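Local coordinates for glycerol-3-phosphate dehydrogenase [NAD(+)] 1 (Saccharomyces cerevisiae, PDB 4FGW), which interconverts dihydroxyacetone phosphate and sn-glycerol 3-phosphate with NADH/NAD+ and drives glycerol accumulation during hyperosmotic stress, at residues 307-319 with 328-341. Sequence-based numbering, arbitrary orientation.
Sequences AGGRNVKVARLMA and CEKELLNGQSAQGL
With CG set beside its own backbone N (chi1 -60°), N311 turns its amide toward the backbone at G340, where OD1 lies 2.8 Å from the G340 N and accepts its N-H. The bond is bent: the N-H...O angle is 140° and the donor is tilted from the carbonyl plane. A338 packs its CB against the same OD1, and a CB on G340 would clash with that oxygen, so glycine fits here. An alanine in place of N311 would remove the acceptor and would probably leave the G340 N-H without its mate and the 338-340 backbone less firmly tied to helix 310-320. The A338 N-H is hydrogen-bonded to OE2 of E329 (N to OE2 3.0 Å), which ties helix 325-333 to the turn that N311 meets.

One turn on, V314 sends CG2 into L333, 3.7 Å from CD1, while CG1 faces CB of C328. L317 drops between C328 and L332, with CG 3.7 Å from the C328 SG and CD2 equally close to L332 CD1. M318 closes over the sulfur with its CG, and F254 of helix 235-257 packs on M318.

R310 lays CB and CG across L333, then bends at chi3 so that NH1 lies 2.8 Å from Q336 OE1, the guanidinium and amide planes 56° apart. By similarity R310 and N311 bind substrate, and R310 and Q339 NAD+. The bond to G340 fixes the N311 amide, whose side chain is about 6 Å from that of K245, the probable proton acceptor; this is consistent with positioning N311 at the substrate site.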
ATOM      1  N   ALA A 307       2.281  -6.580  -6.634  1.00 45.37           N
ATOM      2  CA  ALA A 307       1.166  -6.832  -7.557  1.00 45.77           C
ATOM      3  C   ALA A 307       1.600  -7.728  -8.725  1.00 53.76           C
ATOM      4  O   ALA A 307       0.887  -8.668  -9.070  1.00 57.14           O
ATOM      5  CB  ALA A 307       0.598  -5.518  -8.081  1.00 44.73           C
ATOM      6  N   GLY A 308       2.755  -7.429  -9.313  1.00 49.94           N
ATOM      7  CA  GLY A 308       3.312  -8.170 -10.439  1.00 50.48           C
ATOM      8  C   GLY A 308       4.777  -7.861 -10.658  1.00 54.23           C
ATOM      9  O   GLY A 308       5.209  -6.714 -10.498  1.00 52.91           O
ATOM     10  N   GLY A 309       5.534  -8.884 -11.037  1.00 52.68           N
ATOM     11  CA  GLY A 309       6.968  -8.777 -11.291  1.00 53.22           C
ATOM     12  C   GLY A 309       7.704 -10.080 -11.083  1.00 59.57           C
ATOM     13  O   GLY A 309       7.093 -11.076 -10.683  1.00 60.43           O
ATOM     14  N   ARG A 310       9.032 -10.067 -11.333  1.00 57.67           N
ATOM     15  CA  ARG A 310       9.939 -11.228 -11.247  1.00 60.18           C
ATOM     16  C   ARG A 310       9.920 -11.918  -9.887  1.00 64.96           C
ATOM     17  O   ARG A 310       9.764 -13.139  -9.824  1.00 67.89           O
ATOM     18  CB  ARG A 310      11.385 -10.831 -11.595  1.00 61.53           C
ATOM     19  CG  ARG A 310      11.608 -10.427 -13.046  1.00 73.52           C
ATOM     20  CD  ARG A 310      13.062 -10.073 -13.311  1.00 91.50           C
ATOM     21  NE  ARG A 310      13.438  -8.793 -12.704  1.00107.23           N
ATOM     22  CZ  ARG A 310      13.425  -7.624 -13.337  1.00126.60           C
ATOM     23  NH1 ARG A 310      13.073  -7.556 -14.616  1.00118.04           N
ATOM     24  NH2 ARG A 310      13.774  -6.514 -12.700  1.00114.31           N
ATOM     25  N   ASN A 311      10.074 -11.134  -8.809  1.00 58.43           N
ATOM     26  CA  ASN A 311      10.122 -11.605  -7.423  1.00 58.46           C
ATOM     27  C   ASN A 311       8.839 -12.290  -6.967  1.00 62.43           C
ATOM     28  O   ASN A 311       8.912 -13.399  -6.448  1.00 64.41           O
ATOM     29  CB  ASN A 311      10.535 -10.472  -6.485  1.00 56.07           C
ATOM     30  CG  ASN A 311      11.893  -9.909  -6.820  1.00 65.44           C
ATOM     31  OD1 ASN A 311      12.925 -10.475  -6.463  1.00 57.08           O
ATOM     32  ND2 ASN A 311      11.923  -8.797  -7.542  1.00 55.84           N
ATOM     33  N   VAL A 312       7.668 -11.653  -7.184  1.00 57.31           N
ATOM     34  CA  VAL A 312       6.361 -12.217  -6.817  1.00 57.21           C
ATOM     35  C   VAL A 312       6.037 -13.488  -7.640  1.00 63.62           C
ATOM     36  O   VAL A 312       5.583 -14.478  -7.065  1.00 64.41           O
ATOM     37  CB  VAL A 312       5.211 -11.147  -6.757  1.00 58.46           C
ATOM     38  CG1 VAL A 312       4.852 -10.592  -8.126  1.00 57.06           C
ATOM     39  CG2 VAL A 312       3.969 -11.686  -6.059  1.00 58.72           C
ATOM     40  N   LYS A 313       6.349 -13.471  -8.960  1.00 61.30           N
ATOM     41  CA  LYS A 313       6.121 -14.570  -9.907  1.00 63.51           C
ATOM     42  C   LYS A 313       6.913 -15.831  -9.542  1.00 70.51           C
ATOM     43  O   LYS A 313       6.340 -16.924  -9.571  1.00 72.23           O
ATOM     44  CB  LYS A 313       6.439 -14.119 -11.348  1.00 65.89           C
ATOM     45  CG  LYS A 313       5.826 -14.992 -12.439  1.00 79.46           C
ATOM     46  CD  LYS A 313       5.993 -14.363 -13.818  1.00 88.92           C
ATOM     47  CE  LYS A 313       5.234 -15.133 -14.872  1.00100.86           C
ATOM     48  NZ  LYS A 313       5.200 -14.414 -16.172  1.00109.07           N
ATOM     49  N   VAL A 314       8.220 -15.683  -9.201  1.00 67.85           N
ATOM     50  CA  VAL A 314       9.095 -16.806  -8.809  1.00 71.06           C
ATOM     51  C   VAL A 314       8.575 -17.448  -7.524  1.00 73.88           C
ATOM     52  O   VAL A 314       8.403 -18.673  -7.474  1.00 76.67           O
ATOM     53  CB  VAL A 314      10.598 -16.402  -8.715  1.00 76.01           C
ATOM     54  CG1 VAL A 314      11.425 -17.446  -7.958  1.00 79.27           C
ATOM     55  CG2 VAL A 314      11.183 -16.178 -10.102  1.00 76.44           C
ATOM     56  N   ALA A 315       8.282 -16.602  -6.515  1.00 66.33           N
ATOM     57  CA  ALA A 315       7.774 -16.988  -5.204  1.00 66.13           C
ATOM     58  C   ALA A 315       6.439 -17.728  -5.292  1.00 69.37           C
ATOM     59  O   ALA A 315       6.216 -18.683  -4.546  1.00 71.93           O
ATOM     60  CB  ALA A 315       7.637 -15.757  -4.339  1.00 64.11           C
ATOM     61  N   ARG A 316       5.567 -17.289  -6.215  1.00 63.53           N
ATOM     62  CA  ARG A 316       4.251 -17.872  -6.493  1.00 64.05           C
ATOM     63  C   ARG A 316       4.416 -19.302  -7.048  1.00 71.90           C
ATOM     64  O   ARG A 316       3.701 -20.210  -6.620  1.00 72.51           O
ATOM     65  CB  ARG A 316       3.496 -16.974  -7.488  1.00 61.17           C
ATOM     66  CG  ARG A 316       2.002 -16.942  -7.277  1.00 70.61           C
ATOM     67  CD  ARG A 316       1.312 -16.125  -8.350  1.00 77.74           C
ATOM     68  NE  ARG A 316       1.346 -14.686  -8.077  1.00 80.47           N
ATOM     69  CZ  ARG A 316       1.760 -13.765  -8.945  1.00 90.60           C
ATOM     70  NH1 ARG A 316       2.200 -14.125 -10.147  1.00 77.13           N
ATOM     71  NH2 ARG A 316       1.739 -12.479  -8.618  1.00 71.10           N
ATOM     72  N   LEU A 317       5.388 -19.503  -7.966  1.00 70.91           N
ATOM     73  CA  LEU A 317       5.684 -20.807  -8.555  1.00 74.84           C
ATOM     74  C   LEU A 317       6.285 -21.751  -7.515  1.00 82.46           C
ATOM     75  O   LEU A 317       5.909 -22.922  -7.493  1.00 85.59           O
ATOM     76  CB  LEU A 317       6.575 -20.685  -9.807  1.00 75.32           C
ATOM     77  CG  LEU A 317       6.803 -21.983 -10.614  1.00 84.27           C
ATOM     78  CD1 LEU A 317       5.499 -22.542 -11.199  1.00 84.82           C
ATOM     79  CD2 LEU A 317       7.819 -21.770 -11.704  1.00 87.56           C
ATOM     80  N   MET A 318       7.165 -21.229  -6.619  1.00 78.15           N
ATOM     81  CA  MET A 318       7.775 -21.988  -5.515  1.00 81.01           C
ATOM     82  C   MET A 318       6.676 -22.635  -4.655  1.00 87.63           C
ATOM     83  O   MET A 318       6.815 -23.779  -4.228  1.00 91.40           O
ATOM     84  CB  MET A 318       8.618 -21.061  -4.630  1.00 81.39           C
ATOM     85  CG  MET A 318      10.010 -20.807  -5.135  1.00 85.00           C
ATOM     86  SD  MET A 318      10.812 -19.475  -4.202  1.00 86.63           S
ATOM     87  CE  MET A 318      11.204 -20.310  -2.674  1.00 87.00           C
ATOM     88  N   ALA A 319       5.585 -21.893  -4.421  1.00 82.53           N
ATOM     89  CA  ALA A 319       4.430 -22.345  -3.649  1.00 83.70           C
ATOM     90  C   ALA A 319       3.553 -23.321  -4.460  1.00 90.23           C
ATOM     91  O   ALA A 319       3.085 -24.320  -3.912  1.00 92.65           O
ATOM     92  CB  ALA A 319       3.617 -21.141  -3.199  1.00 80.43           C
ATOM     93  N   CYS A 328      12.755 -22.332 -10.193  1.00 93.97           N
ATOM     94  CA  CYS A 328      11.627 -21.487 -10.586  1.00 89.95           C
ATOM     95  C   CYS A 328      12.090 -20.247 -11.371  1.00 91.65           C
ATOM     96  O   CYS A 328      11.401 -19.818 -12.296  1.00 89.41           O
ATOM     97  CB  CYS A 328      10.786 -21.109  -9.370  1.00 87.91           C
ATOM     98  SG  CYS A 328       9.917 -22.507  -8.610  1.00 95.07           S
ATOM     99  N   GLU A 329      13.267 -19.699 -11.017  1.00 89.36           N
ATOM    100  CA  GLU A 329      13.920 -18.538 -11.638  1.00 88.05           C
ATOM    101  C   GLU A 329      14.269 -18.839 -13.102  1.00 97.70           C
ATOM    102  O   GLU A 329      14.072 -17.985 -13.966  1.00 95.72           O
ATOM    103  CB  GLU A 329      15.187 -18.172 -10.839  1.00 89.65           C
ATOM    104  CG  GLU A 329      15.722 -16.772 -11.082  1.00 94.01           C
ATOM    105  CD  GLU A 329      16.957 -16.415 -10.275  1.00108.74           C
ATOM    106  OE1 GLU A 329      17.938 -17.194 -10.306  1.00113.86           O
ATOM    107  OE2 GLU A 329      16.965 -15.328  -9.652  1.00 88.14           O
ATOM    108  N   LYS A 330      14.764 -20.060 -13.372  1.00101.17           N
ATOM    109  CA  LYS A 330      15.128 -20.539 -14.710  1.00105.23           C
ATOM    110  C   LYS A 330      13.873 -20.775 -15.573  1.00111.79           C
ATOM    111  O   LYS A 330      13.875 -20.433 -16.758  1.00111.38           O
ATOM    112  CB  LYS A 330      15.977 -21.831 -14.600  1.00112.65           C
ATOM    113  CG  LYS A 330      16.367 -22.480 -15.930  1.00129.25           C
ATOM    114  CD  LYS A 330      17.870 -22.502 -16.148  1.00140.56           C
ATOM    115  CE  LYS A 330      18.237 -23.281 -17.386  1.00151.56           C
ATOM    116  NZ  LYS A 330      19.708 -23.365 -17.567  1.00160.47           N
ATOM    117  N   GLU A 331      12.812 -21.357 -14.969  1.00110.58           N
ATOM    118  CA  GLU A 331      11.548 -21.698 -15.627  1.00111.52           C
ATOM    119  C   GLU A 331      10.756 -20.497 -16.150  1.00113.75           C
ATOM    120  O   GLU A 331      10.107 -20.613 -17.191  1.00114.12           O
ATOM    121  CB  GLU A 331      10.668 -22.560 -14.704  1.00113.97           C
ATOM    122  CG  GLU A 331       9.705 -23.463 -15.457  1.00127.46           C
ATOM    123  CD  GLU A 331       8.695 -24.188 -14.592  1.00148.51           C
ATOM    124  OE1 GLU A 331       7.534 -23.723 -14.517  1.00137.77           O
ATOM    125  OE2 GLU A 331       9.056 -25.232 -14.003  1.00146.92           O
ATOM    126  N   LEU A 332      10.794 -19.359 -15.440  1.00108.27           N
ATOM    127  CA  LEU A 332      10.023 -18.182 -15.845  1.00105.57           C
ATOM    128  C   LEU A 332      10.854 -17.034 -16.404  1.00110.00           C
ATOM    129  O   LEU A 332      10.512 -16.506 -17.463  1.00108.89           O
ATOM    130  CB  LEU A 332       9.138 -17.654 -14.687  1.00102.69           C
ATOM    131  CG  LEU A 332       8.252 -18.644 -13.925  1.00108.58           C
ATOM    132  CD1 LEU A 332       7.992 -18.151 -12.517  1.00106.30           C
ATOM    133  CD2 LEU A 332       6.939 -18.898 -14.652  1.00111.27           C
ATOM    134  N   LEU A 333      11.909 -16.615 -15.679  1.00107.67           N
ATOM    135  CA  LEU A 333      12.699 -15.435 -16.036  1.00106.63           C
ATOM    136  C   LEU A 333      13.794 -15.629 -17.084  1.00114.67           C
ATOM    137  O   LEU A 333      14.403 -14.640 -17.509  1.00113.86           O
ATOM    138  CB  LEU A 333      13.260 -14.718 -14.783  1.00104.60           C
ATOM    139  CG  LEU A 333      12.484 -14.789 -13.453  1.00107.62           C
ATOM    140  CD1 LEU A 333      13.273 -14.126 -12.349  1.00106.79           C
ATOM    141  CD2 LEU A 333      11.114 -14.135 -13.555  1.00106.92           C
ATOM    142  N   ASN A 334      14.020 -16.883 -17.522  1.00115.10           N
ATOM    143  CA  ASN A 334      15.048 -17.284 -18.489  1.00118.25           C
ATOM    144  C   ASN A 334      16.457 -16.679 -18.243  1.00121.45           C
ATOM    145  O   ASN A 334      17.172 -17.184 -17.376  1.00122.49           O
ATOM    146  CB  ASN A 334      14.543 -17.293 -19.962  1.00121.23           C
ATOM    147  CG  ASN A 334      14.569 -15.991 -20.745  1.00140.82           C
ATOM    148  OD1 ASN A 334      15.110 -15.926 -21.856  1.00136.13           O
ATOM    149  ND2 ASN A 334      13.962 -14.938 -20.220  1.00127.91           N
ATOM    150  N   GLY A 335      16.802 -15.586 -18.927  1.00115.62           N
ATOM    151  CA  GLY A 335      18.091 -14.919 -18.772  1.00114.94           C
ATOM    152  C   GLY A 335      18.059 -13.739 -17.821  1.00113.32           C
ATOM    153  O   GLY A 335      18.850 -12.804 -17.974  1.00112.83           O
ATOM    154  N   GLN A 336      17.141 -13.775 -16.835  1.00105.58           N
ATOM    155  CA  GLN A 336      16.950 -12.721 -15.835  1.00100.83           C
ATOM    156  C   GLN A 336      16.874 -13.281 -14.410  1.00100.62           C
ATOM    157  O   GLN A 336      16.554 -14.458 -14.223  1.00102.60           O
ATOM    158  CB  GLN A 336      15.699 -11.891 -16.150  1.00 99.29           C
ATOM    159  CG  GLN A 336      15.920 -10.822 -17.206  1.00119.35           C
ATOM    160  CD  GLN A 336      14.717  -9.921 -17.304  1.00139.40           C
ATOM    161  OE1 GLN A 336      14.553  -8.975 -16.523  1.00132.09           O
ATOM    162  NE2 GLN A 336      13.833 -10.216 -18.245  1.00133.09           N
ATOM    163  N   SER A 337      17.162 -12.431 -13.409  1.00 91.44           N
ATOM    164  CA  SER A 337      17.154 -12.831 -12.003  1.00 89.31           C
ATOM    165  C   SER A 337      16.148 -12.069 -11.142  1.00 85.09           C
ATOM    166  O   SER A 337      15.878 -10.892 -11.392  1.00 82.34           O
ATOM    167  CB  SER A 337      18.550 -12.688 -11.406  1.00 94.54           C
ATOM    168  OG  SER A 337      19.511 -13.431 -12.137  1.00106.81           O
ATOM    169  N   ALA A 338      15.613 -12.745 -10.109  1.00 78.07           N
ATOM    170  CA  ALA A 338      14.727 -12.147  -9.116  1.00 73.26           C
ATOM    171  C   ALA A 338      15.659 -11.660  -8.005  1.00 75.00           C
ATOM    172  O   ALA A 338      16.126 -12.450  -7.182  1.00 76.99           O
ATOM    173  CB  ALA A 338      13.730 -13.173  -8.591  1.00 74.23           C
ATOM    174  N   GLN A 339      15.964 -10.367  -8.013  1.00 68.37           N
ATOM    175  CA  GLN A 339      16.949  -9.799  -7.095  1.00 68.08           C
ATOM    176  C   GLN A 339      16.689 -10.163  -5.636  1.00 72.12           C
ATOM    177  O   GLN A 339      17.615 -10.482  -4.889  1.00 73.75           O
ATOM    178  CB  GLN A 339      17.008  -8.277  -7.252  1.00 67.23           C
ATOM    179  CG  GLN A 339      18.413  -7.727  -7.439  1.00 80.39           C
ATOM    180  CD  GLN A 339      19.380  -8.225  -6.383  1.00 85.98           C
ATOM    181  OE1 GLN A 339      19.470  -7.661  -5.292  1.00 66.46           O
ATOM    182  NE2 GLN A 339      20.108  -9.289  -6.702  1.00 90.17           N
ATOM    183  N   GLY A 340      15.424 -10.105  -5.239  1.00 66.17           N
ATOM    184  CA  GLY A 340      15.024 -10.352  -3.852  1.00 66.06           C
ATOM    185  C   GLY A 340      15.608 -11.613  -3.236  1.00 73.22           C
ATOM    186  O   GLY A 340      15.762 -11.691  -2.013  1.00 74.56           O
ATOM    187  N   LEU A 341      15.935 -12.615  -4.083  1.00 70.51           N
ATOM    188  CA  LEU A 341      16.553 -13.889  -3.699  1.00 73.85           C
ATOM    189  C   LEU A 341      17.926 -13.639  -3.063  1.00 79.69           C
ATOM    190  O   LEU A 341      18.253 -14.259  -2.054  1.00 82.21           O
ATOM    191  CB  LEU A 341      16.703 -14.781  -4.947  1.00 75.14           C
ATOM    192  CG  LEU A 341      15.743 -15.962  -5.144  1.00 80.35           C
ATOM    193  CD1 LEU A 341      14.305 -15.582  -4.918  1.00 77.80           C
ATOM    194  CD2 LEU A 341      15.863 -16.507  -6.546  1.00 81.78           C
TER